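Local coordinates for ESX-1 secretion system protein EccA1 (Mycobacterium tuberculosis, PDB 4F3V) that is an ATPase component of the ESX-1 type VII secretion system, here its N-terminal TPR domain, and may provide energy for export of virulence factors, at residues L28-T33 with I44-C49; L10-V15 with G72-S77; A185-A190 with L254-A259. All blocks are in the same frame, centred on the assembly; numbering follows the deposited sequence.

Interaction 1. Residues L28-T33 with I44-C49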
loop_
_atom_site.group_PDB
_atom_site.type_symbol
_atom_site.label_atom_id
_atom_site.label_comp_id
_atom_site.label_asym_id
_atom_site.label_seq_id
_atom_site.Cartn_x
_atom_site.Cartn_y
_atom_site.Cartn_z
ATOM N N LEU A 28 18.977 -10.350 -16.660
ATOM C CA LEU A 28 18.465 -10.219 -18.020
ATOM C C LEU A 28 17.481 -9.070 -18.144
ATOM O O LEU A 28 17.547 -8.313 -19.111
ATOM C CB LEU A 28 17.822 -11.526 -18.497
ATOM C CG LEU A 28 18.753 -12.725 -18.687
ATOM C CD1 LEU A 28 17.959 -13.965 -19.015
ATOM C CD2 LEU A 28 19.778 -12.459 -19.779
ATOM N N PHE A 29 16.533 -8.955 -17.212
ATOM C CA PHE A 29 15.615 -7.812 -17.221
ATOM C C PHE A 29 16.407 -6.491 -17.097
ATOM O O PHE A 29 16.069 -5.492 -17.726
ATOM C CB PHE A 29 14.593 -7.898 -16.087
ATOM C CG PHE A 29 13.574 -8.991 -16.235
ATOM C CD1 PHE A 29 12.767 -9.080 -17.370
ATOM C CD2 PHE A 29 13.368 -9.889 -15.231
ATOM C CE1 PHE A 29 11.789 -10.054 -17.483
ATOM C CE2 PHE A 29 12.396 -10.867 -15.331
ATOM C CZ PHE A 29 11.599 -10.960 -16.461
ATOM N N THR A 30 17.488 -6.505 -16.326
ATOM C CA THR A 30 18.306 -5.321 -16.132
ATOM C C THR A 30 19.086 -4.982 -17.399
ATOM O O THR A 30 19.240 -3.813 -17.734
ATOM C CB THR A 30 19.246 -5.516 -14.927
ATOM O OG1 THR A 30 18.436 -5.689 -13.761
ATOM C CG2 THR A 30 20.187 -4.325 -14.736
ATOM N N GLU A 31 19.567 -6.001 -18.098
ATOM C CA GLU A 31 20.205 -5.793 -19.372
ATOM C C GLU A 31 19.236 -5.094 -20.349
ATOM O O GLU A 31 19.646 -4.187 -21.071
ATOM C CB GLU A 31 20.649 -7.127 -19.947
ATOM C CG GLU A 31 21.425 -7.052 -21.244
ATOM C CD GLU A 31 22.843 -6.585 -21.071
ATOM O OE1 GLU A 31 23.281 -6.314 -19.945
ATOM O OE2 GLU A 31 23.534 -6.488 -22.087
ATOM N N ILE A 32 17.964 -5.493 -20.344
ATOM C CA ILE A 32 16.958 -4.828 -21.204
ATOM C C ILE A 32 16.800 -3.352 -20.842
ATOM O O ILE A 32 16.931 -2.471 -21.717
ATOM C CB ILE A 32 15.594 -5.534 -21.174
ATOM C CG1 ILE A 32 15.733 -6.963 -21.727
ATOM C CG2 ILE A 32 14.544 -4.705 -21.932
ATOM C CD1 ILE A 32 14.614 -7.874 -21.310
ATOM N N THR A 33 16.587 -3.063 -19.554
ATOM C CA THR A 33 16.373 -1.661 -19.135
ATOM C C THR A 33 17.614 -0.802 -19.330
ATOM O O THR A 33 17.491 0.388 -19.592
ATOM C CB THR A 33 15.876 -1.534 -17.687
ATOM O OG1 THR A 33 16.853 -2.065 -16.796
ATOM C CG2 THR A 33 14.561 -2.257 -17.511
ATOM N N ILE A 44 8.891 -4.193 -14.780
ATOM C CA ILE A 44 7.997 -5.063 -14.023
ATOM C C ILE A 44 8.670 -6.432 -13.739
ATOM O O ILE A 44 8.514 -7.002 -12.668
ATOM C CB ILE A 44 6.626 -5.210 -14.744
ATOM C CG1 ILE A 44 5.932 -3.824 -14.788
ATOM C CG2 ILE A 44 5.739 -6.249 -14.058
ATOM C CD1 ILE A 44 4.727 -3.756 -15.725
ATOM N N GLY A 45 9.389 -6.955 -14.713
ATOM C CA GLY A 45 10.191 -8.180 -14.512
ATOM C C GLY A 45 11.166 -8.015 -13.354
ATOM O O GLY A 45 11.306 -8.914 -12.520
ATOM N N ARG A 46 11.815 -6.852 -13.266
ATOM C CA ARG A 46 12.750 -6.587 -12.160
ATOM C C ARG A 46 12.034 -6.623 -10.811
ATOM O O ARG A 46 12.551 -7.214 -9.834
ATOM C CB ARG A 46 13.482 -5.266 -12.343
ATOM C CG ARG A 46 14.502 -5.299 -13.474
ATOM C CD ARG A 46 15.092 -3.938 -13.778
ATOM N NE ARG A 46 15.749 -3.342 -12.620
ATOM C CZ ARG A 46 16.771 -2.478 -12.665
ATOM N NH1 ARG A 46 17.284 -2.057 -13.818
ATOM N NH2 ARG A 46 17.261 -2.011 -11.534
ATOM N N ILE A 47 10.844 -6.014 -10.765
ATOM C CA ILE A 47 9.997 -6.050 -9.565
ATOM C C ILE A 47 9.691 -7.500 -9.179
ATOM O O ILE A 47 9.810 -7.888 -8.028
ATOM C CB ILE A 47 8.668 -5.272 -9.769
ATOM C CG1 ILE A 47 8.951 -3.771 -9.916
ATOM C CG2 ILE A 47 7.733 -5.532 -8.594
ATOM C CD1 ILE A 47 7.730 -2.902 -10.227
ATOM N N ARG A 48 9.314 -8.303 -10.172
ATOM C CA ARG A 48 9.052 -9.708 -9.923
ATOM C C ARG A 48 10.269 -10.419 -9.296
ATOM O O ARG A 48 10.094 -11.358 -8.514
ATOM C CB ARG A 48 8.655 -10.388 -11.224
ATOM C CG ARG A 48 8.657 -11.899 -11.199
ATOM C CD ARG A 48 7.582 -12.444 -10.296
ATOM N NE ARG A 48 7.556 -13.901 -10.394
ATOM C CZ ARG A 48 8.418 -14.722 -9.802
ATOM N NH1 ARG A 48 9.401 -14.260 -9.045
ATOM N NH2 ARG A 48 8.293 -16.025 -9.980
ATOM N N CYS A 49 11.479 -9.996 -9.667
ATOM C CA CYS A 49 12.710 -10.637 -9.165
ATOM C C CYS A 49 13.165 -10.069 -7.831
ATOM O O CYS A 49 14.247 -10.383 -7.381
ATOM C CB CYS A 49 13.846 -10.520 -10.184
ATOM S SG CYS A 49 13.522 -11.361 -11.751
#
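Apolar packing centres on Phe29, whose ring leaves helix 22-35 and lies flat against the backbone of helix 40-48. With CG beside the backbone N and anti to the carbonyl carbon (chi1 -69°), the ring comes down over Gly45: CA of Gly45 sits 3.5 Å from the Phe29 ring centroid and almost on the ring normal, a CH-pi contact made over the face. Glycine suits the site because the ring lies so close over its CA that there is no room for a side chain. Phe29 CD2 also rests 3.4 Å from Gly45 C, so the ring covers peptide as well as methylene. At the ring's rim, Cys49 SG approaches in the ring plane, 3.8 Å from Phe29 CD2, a sulfur-aromatic contact of the edge type. Cys49 has just left helical geometry, so one phenyl group bridges the last turn of the helix and its end. Nearer the backbone of Phe29, Arg46 CG packs against Phe29 CB at 3.7 Å.

The polar interactions are made by Arg46 with Thr33 and Thr30. A bend at chi3 (58°) turns the guanidinium toward helix 22-35. Arg46 NH1 gives a somewhat bent hydrogen bond to Thr33 OG1 (3.0 Å, 144°), which lies in the guanidinium plane. Thr30 OG1 instead stands over one guanidinium face; its own hydrogen bond goes to Leu26 O.

The two helices run nearly antiparallel, their segment axes 9.0 Å apart, forming a helical hairpin within this TPR-type domain. Since Arg46 NE also forms a salt bridge with Asp51, the guanidinium is held from two directions, and its charge is probably balanced beside the buried Phe29-Gly45-Cys49 packing.

Interaction 2. Residues L10-V15 with G72-S77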
loop_
_atom_site.group_PDB
_atom_site.type_symbol
_atom_site.label_atom_id
_atom_site.label_comp_id
_atom_site.label_asym_id
_atom_site.label_seq_id
_atom_site.Cartn_x
_atom_site.Cartn_y
_atom_site.Cartn_z
ATOM N N LEU A 10 16.073 -11.630 -24.867
ATOM C CA LEU A 10 16.455 -11.473 -23.452
ATOM C C LEU A 10 15.224 -11.551 -22.539
ATOM O O LEU A 10 15.269 -12.189 -21.485
ATOM C CB LEU A 10 17.175 -10.140 -23.203
ATOM C CG LEU A 10 18.618 -9.968 -23.699
ATOM C CD1 LEU A 10 19.015 -8.508 -23.482
ATOM C CD2 LEU A 10 19.589 -10.892 -23.023
ATOM N N PHE A 11 14.119 -10.944 -22.963
ATOM C CA PHE A 11 12.897 -10.998 -22.177
ATOM C C PHE A 11 12.335 -12.412 -22.051
ATOM O O PHE A 11 11.976 -12.879 -20.964
ATOM C CB PHE A 11 11.810 -10.069 -22.787
ATOM C CG PHE A 11 10.620 -9.923 -21.902
ATOM C CD1 PHE A 11 10.603 -8.990 -20.924
ATOM C CD2 PHE A 11 9.562 -10.815 -21.998
ATOM C CE1 PHE A 11 9.508 -8.886 -20.068
ATOM C CE2 PHE A 11 8.472 -10.734 -21.150
ATOM C CZ PHE A 11 8.448 -9.771 -20.176
ATOM N N GLU A 12 12.224 -13.093 -23.188
ATOM C CA GLU A 12 11.762 -14.452 -23.215
ATOM C C GLU A 12 12.641 -15.342 -22.307
ATOM O O GLU A 12 12.136 -16.114 -21.487
ATOM C CB GLU A 12 11.796 -14.889 -24.650
ATOM C CG GLU A 12 11.367 -16.285 -24.904
ATOM C CD GLU A 12 11.331 -16.532 -26.359
ATOM O OE1 GLU A 12 12.113 -15.896 -27.119
ATOM O OE2 GLU A 12 10.494 -17.337 -26.729
ATOM N N SER A 13 13.956 -15.177 -22.407
ATOM C CA SER A 13 14.869 -15.946 -21.576
ATOM C C SER A 13 14.649 -15.603 -20.116
ATOM O O SER A 13 14.645 -16.503 -19.275
ATOM C CB SER A 13 16.339 -15.693 -21.972
ATOM O OG SER A 13 16.583 -16.242 -23.262
ATOM N N ALA A 14 14.479 -14.318 -19.809
ATOM C CA ALA A 14 14.310 -13.904 -18.414
ATOM C C ALA A 14 13.078 -14.583 -17.809
ATOM O O ALA A 14 13.117 -15.057 -16.690
ATOM C CB ALA A 14 14.217 -12.377 -18.272
ATOM N N VAL A 15 11.981 -14.627 -18.550
ATOM C CA VAL A 15 10.774 -15.230 -18.038
ATOM C C VAL A 15 10.950 -16.731 -17.866
ATOM O O VAL A 15 10.495 -17.282 -16.884
ATOM C CB VAL A 15 9.550 -14.911 -18.915
ATOM C CG1 VAL A 15 8.316 -15.663 -18.398
ATOM C CG2 VAL A 15 9.322 -13.385 -18.910
ATOM N N GLY A 72 4.690 -8.839 -25.283
ATOM C CA GLY A 72 3.880 -9.138 -26.473
ATOM C C GLY A 72 4.673 -9.528 -27.710
ATOM O O GLY A 72 4.241 -10.358 -28.491
ATOM N N SER A 73 5.871 -8.966 -27.865
ATOM C CA SER A 73 6.708 -9.271 -29.018
ATOM C C SER A 73 7.233 -10.732 -28.967
ATOM O O SER A 73 7.737 -11.247 -29.947
ATOM C CB SER A 73 7.853 -8.271 -29.126
ATOM O OG SER A 73 8.828 -8.515 -28.139
ATOM N N VAL A 74 7.126 -11.385 -27.808
ATOM C CA VAL A 74 7.451 -12.802 -27.689
ATOM C C VAL A 74 6.241 -13.611 -27.206
ATOM O O VAL A 74 6.386 -14.701 -26.647
ATOM C CB VAL A 74 8.694 -13.022 -26.795
ATOM C CG1 VAL A 74 9.952 -12.614 -27.557
ATOM C CG2 VAL A 74 8.582 -12.302 -25.454
ATOM N N GLN A 75 5.054 -13.064 -27.429
ATOM C CA GLN A 75 3.780 -13.731 -27.147
ATOM C C GLN A 75 3.604 -14.150 -25.694
ATOM O O GLN A 75 3.015 -15.188 -25.415
ATOM C CB GLN A 75 3.572 -14.931 -28.109
ATOM C CG GLN A 75 3.654 -14.550 -29.585
ATOM C CD GLN A 75 5.098 -14.460 -30.114
ATOM O OE1 GLN A 75 5.919 -15.340 -29.851
ATOM N NE2 GLN A 75 5.383 -13.434 -30.925
ATOM N N ILE A 76 4.099 -13.344 -24.756
ATOM C CA ILE A 76 3.939 -13.659 -23.324
ATOM C C ILE A 76 2.956 -12.674 -22.724
ATOM O O ILE A 76 3.070 -11.455 -22.933
ATOM C CB ILE A 76 5.287 -13.583 -22.588
ATOM C CG1 ILE A 76 6.219 -14.720 -23.063
ATOM C CG2 ILE A 76 5.108 -13.604 -21.050
ATOM C CD1 ILE A 76 7.632 -14.636 -22.507
ATOM N N SER A 77 1.955 -13.177 -22.013
ATOM C CA SER A 77 1.090 -12.309 -21.229
ATOM C C SER A 77 1.826 -11.852 -19.949
ATOM O O SER A 77 2.467 -12.655 -19.281
ATOM C CB SER A 77 -0.198 -13.045 -20.827
ATOM O OG SER A 77 -0.916 -12.240 -19.916
HETATM O O HOH W 1 7.563 -17.063 -26.009
#
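The apolar part of this contact is made by two branched residues of the loop after helix 69-72, Val74 and Ile76, both with CB directed at helix 2-17. Ile76 reaches in with its CD1 methyl. Its CG1 is anti to the carbonyl carbon and its chain is extended at chi2 (173°), which carries CD1 to the helix surface. There the methyl meets Val15 tip to tip, 4.1 Å from Val15 CB, and lies at the edge of the Phe11 ring, 4.2 Å from Phe11 CE2. Val74 divides its two methyls: CG2 lies 3.9 Å from Phe11 CD2, while CG1 is turned to Glu12, whose side chain crosses it obliquely. Phe11, with CG anti to the backbone N (chi1 -171°), is the buried member of the group and also touches Met78 and Leu70, so its ring is packed between helix 2-17, the end of helix 69-72 and the loop after it.

The shape of the loop comes from a Schellman motif that ends helix 69-72. Gln75 is its C-prime residue, at positive phi (58°), with Gln75 N bonded to Gly72 O at 3.0 Å and Ile76 N to Ser71 O. With the chain turned in this way, Val74 and Ile76, either side of Gln75, both point toward helix 2-17.

No direct hydrogen bond joins the segments; the polar link runs through water. Glu12 is anti at chi1 and extended beyond CG, so its carboxylate stands at the exposed margin, with Glu12 OE1 4.0 Å from the Val74 CG1 methyl. One water donates to Glu12 OE2 at 3.0 Å and to Val74 O at 2.7 Å, bridging the Glu12 carboxylate to the Val74 carbonyl.

Interaction 3. Residues A185-A190 with L254-A259. With SO4 (sulfate ion), chain G.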
loop_
_atom_site.group_PDB
_atom_site.type_symbol
_atom_site.label_atom_id
_atom_site.label_comp_id
_atom_site.label_asym_id
_atom_site.label_seq_id
_atom_site.Cartn_x
_atom_site.Cartn_y
_atom_site.Cartn_z
ATOM N N ALA A 185 -9.300 10.489 18.189
ATOM C CA ALA A 185 -9.758 10.297 19.564
ATOM C C ALA A 185 -11.221 9.845 19.675
ATOM O O ALA A 185 -11.854 10.015 20.722
ATOM C CB ALA A 185 -9.517 11.565 20.394
ATOM N N LEU A 186 -11.727 9.239 18.599
ATOM C CA LEU A 186 -13.066 8.665 18.552
ATOM C C LEU A 186 -12.918 7.184 18.878
ATOM O O LEU A 186 -13.100 6.311 18.034
ATOM C CB LEU A 186 -13.685 8.872 17.172
ATOM C CG LEU A 186 -13.798 10.328 16.699
ATOM C CD1 LEU A 186 -14.419 10.408 15.317
ATOM C CD2 LEU A 186 -14.578 11.190 17.677
ATOM N N PHE A 187 -12.567 6.931 20.128
ATOM C CA PHE A 187 -12.043 5.647 20.524
ATOM C C PHE A 187 -13.091 4.529 20.535
ATOM O O PHE A 187 -12.780 3.386 20.182
ATOM C CB PHE A 187 -11.369 5.772 21.906
ATOM C CG PHE A 187 -10.141 6.659 21.910
ATOM C CD1 PHE A 187 -9.091 6.396 21.044
ATOM C CD2 PHE A 187 -10.040 7.759 22.758
ATOM C CE1 PHE A 187 -7.952 7.195 21.031
ATOM C CE2 PHE A 187 -8.909 8.566 22.738
ATOM C CZ PHE A 187 -7.863 8.265 21.872
ATOM N N THR A 188 -14.318 4.849 20.956
ATOM C CA THR A 188 -15.392 3.861 20.952
ATOM C C THR A 188 -15.718 3.430 19.531
ATOM O O THR A 188 -15.866 2.240 19.258
ATOM C CB THR A 188 -16.663 4.373 21.659
ATOM O OG1 THR A 188 -16.382 4.483 23.053
ATOM C CG2 THR A 188 -17.834 3.400 21.481
ATOM N N GLU A 189 -15.839 4.409 18.628
ATOM C CA GLU A 189 -16.050 4.131 17.217
ATOM C C GLU A 189 -14.891 3.285 16.647
ATOM O O GLU A 189 -15.135 2.320 15.920
ATOM C CB GLU A 189 -16.228 5.445 16.433
ATOM C CG GLU A 189 -16.278 5.243 14.921
ATOM C CD GLU A 189 -16.582 6.496 14.125
ATOM O OE1 GLU A 189 -16.770 7.601 14.705
ATOM O OE2 GLU A 189 -16.616 6.361 12.890
ATOM N N ALA A 190 -13.651 3.667 16.961
ATOM C CA ALA A 190 -12.470 2.910 16.533
ATOM C C ALA A 190 -12.567 1.441 16.958
ATOM O O ALA A 190 -12.347 0.545 16.160
ATOM C CB ALA A 190 -11.189 3.522 17.080
ATOM N N LEU A 254 -1.138 7.099 22.222
ATOM C CA LEU A 254 -1.383 7.670 20.910
ATOM C C LEU A 254 -1.594 9.188 21.026
ATOM O O LEU A 254 -2.394 9.640 21.843
ATOM C CB LEU A 254 -2.633 7.022 20.325
ATOM C CG LEU A 254 -3.018 7.409 18.923
ATOM C CD1 LEU A 254 -1.878 7.031 17.985
ATOM C CD2 LEU A 254 -4.368 6.784 18.557
ATOM N N LYS A 255 -0.871 9.966 20.236
ATOM C CA LYS A 255 -1.103 11.414 20.188
ATOM C C LYS A 255 -2.181 11.629 19.160
ATOM O O LYS A 255 -2.026 11.208 18.028
ATOM C CB LYS A 255 0.172 12.169 19.815
ATOM C CG LYS A 255 1.311 11.885 20.777
ATOM C CD LYS A 255 2.527 12.789 20.567
ATOM C CE LYS A 255 3.737 12.249 21.325
ATOM N NZ LYS A 255 4.902 13.166 21.177
ATOM N N THR A 256 -3.308 12.208 19.544
ATOM C CA THR A 256 -4.435 12.300 18.625
ATOM C C THR A 256 -4.554 13.713 18.085
ATOM O O THR A 256 -3.929 14.623 18.595
ATOM C CB THR A 256 -5.754 11.856 19.287
ATOM O OG1 THR A 256 -5.959 12.647 20.461
ATOM C CG2 THR A 256 -5.745 10.333 19.627
ATOM N N THR A 257 -5.343 13.871 17.028
ATOM C CA THR A 257 -5.639 15.174 16.452
ATOM C C THR A 257 -7.163 15.312 16.303
ATOM O O THR A 257 -7.932 14.484 16.826
ATOM C CB THR A 257 -4.874 15.368 15.118
ATOM O OG1 THR A 257 -5.009 16.722 14.645
ATOM C CG2 THR A 257 -5.361 14.396 14.047
ATOM N N THR A 258 -7.598 16.352 15.597
ATOM C CA THR A 258 -9.026 16.643 15.363
ATOM C C THR A 258 -9.202 17.193 13.951
ATOM O O THR A 258 -8.225 17.632 13.312
ATOM C CB THR A 258 -9.542 17.701 16.354
ATOM O OG1 THR A 258 -8.938 18.953 16.050
ATOM C CG2 THR A 258 -9.205 17.332 17.797
ATOM N N ALA A 259 -10.445 17.208 13.477
ATOM C CA ALA A 259 -10.775 17.799 12.188
ATOM C C ALA A 259 -10.302 19.260 12.109
ATOM O O ALA A 259 -9.686 19.682 11.118
ATOM C CB ALA A 259 -12.268 17.718 11.935
HETATM S S SO4 G . -14.730 7.689 23.467
HETATM O O1 SO4 G . -15.756 8.381 24.275
HETATM O O2 SO4 G . -14.135 6.612 24.301
HETATM O O3 SO4 G . -15.370 7.150 22.241
HETATM O O4 SO4 G . -13.679 8.652 23.057
#
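Phe187 carries its CG beside the backbone N and anti to the carbonyl carbon (chi1 -65°), which sends the ring out toward the loop, while Thr256 places CG2 in the corresponding position and OG1 in the crowded site between N and C (chi1 56°). The two side chains therefore meet tip to tip, Phe187 CZ lying 3.7 Å from Thr256 CG2. The other branch of Thr256 borders Ala185, whose CB is 3.7 Å from Thr256 OG1; a methyl is small enough to let the chain pass this close. Leu254 CD2 adds a looser contact at the ring's edge, 4.4 Å from Phe187 CE1. The segments share no hydrogen bond, and the interface is small.

Ala185 has positive phi (65°) as the C-prime residue of a Schellman motif ending helix 167-183. Leu186 then serves as N-cap of the next helix, and Ala185 CA lies 3.6 Å above the plane of the Phe187 ring, offset toward its rim. In that first turn Thr188 holds a sulfate, probably from the crystallisation liquor: its N donates to SO4 O3 at 2.8 Å, and its OG1 to the same oxygen at 3.0 Å. A backbone N-H of the first helical turn, with the Thr188 hydroxyl, suits an anion, and the helix dipole may add to the attraction.

Gln221 of helix 207-221 also binds the sulfate, and this helix packs on Phe187. The contact thus lays the loop between helices 241-248 and 259-263 across the turn that joins helix 167-183 to helix 187-198, where Thr257 also bonds through its backbone to Asn183.

Interactions 1 and 2 form one continuous packing unit, their centres 11 Å apart. Helices 2-17 and 22-35 follow each other in the chain and touch directly: Phe29 CE1 lies 3.5 Å from Ala14 CB, and Ile32 CD1 is 3.5 Å from Phe11 N. Helix 22-35 thus lies against helix 40-48 and helix 2-17, while the loop 72-77 closes on helix 2-17 after the intervening helices. Interaction 3 belongs to the opposite side of the chain's centre, its centre 44 Å from that of interaction 1 and 51 Å from that of interaction 2, with no touch. Only interaction 3 includes the bound sulfate.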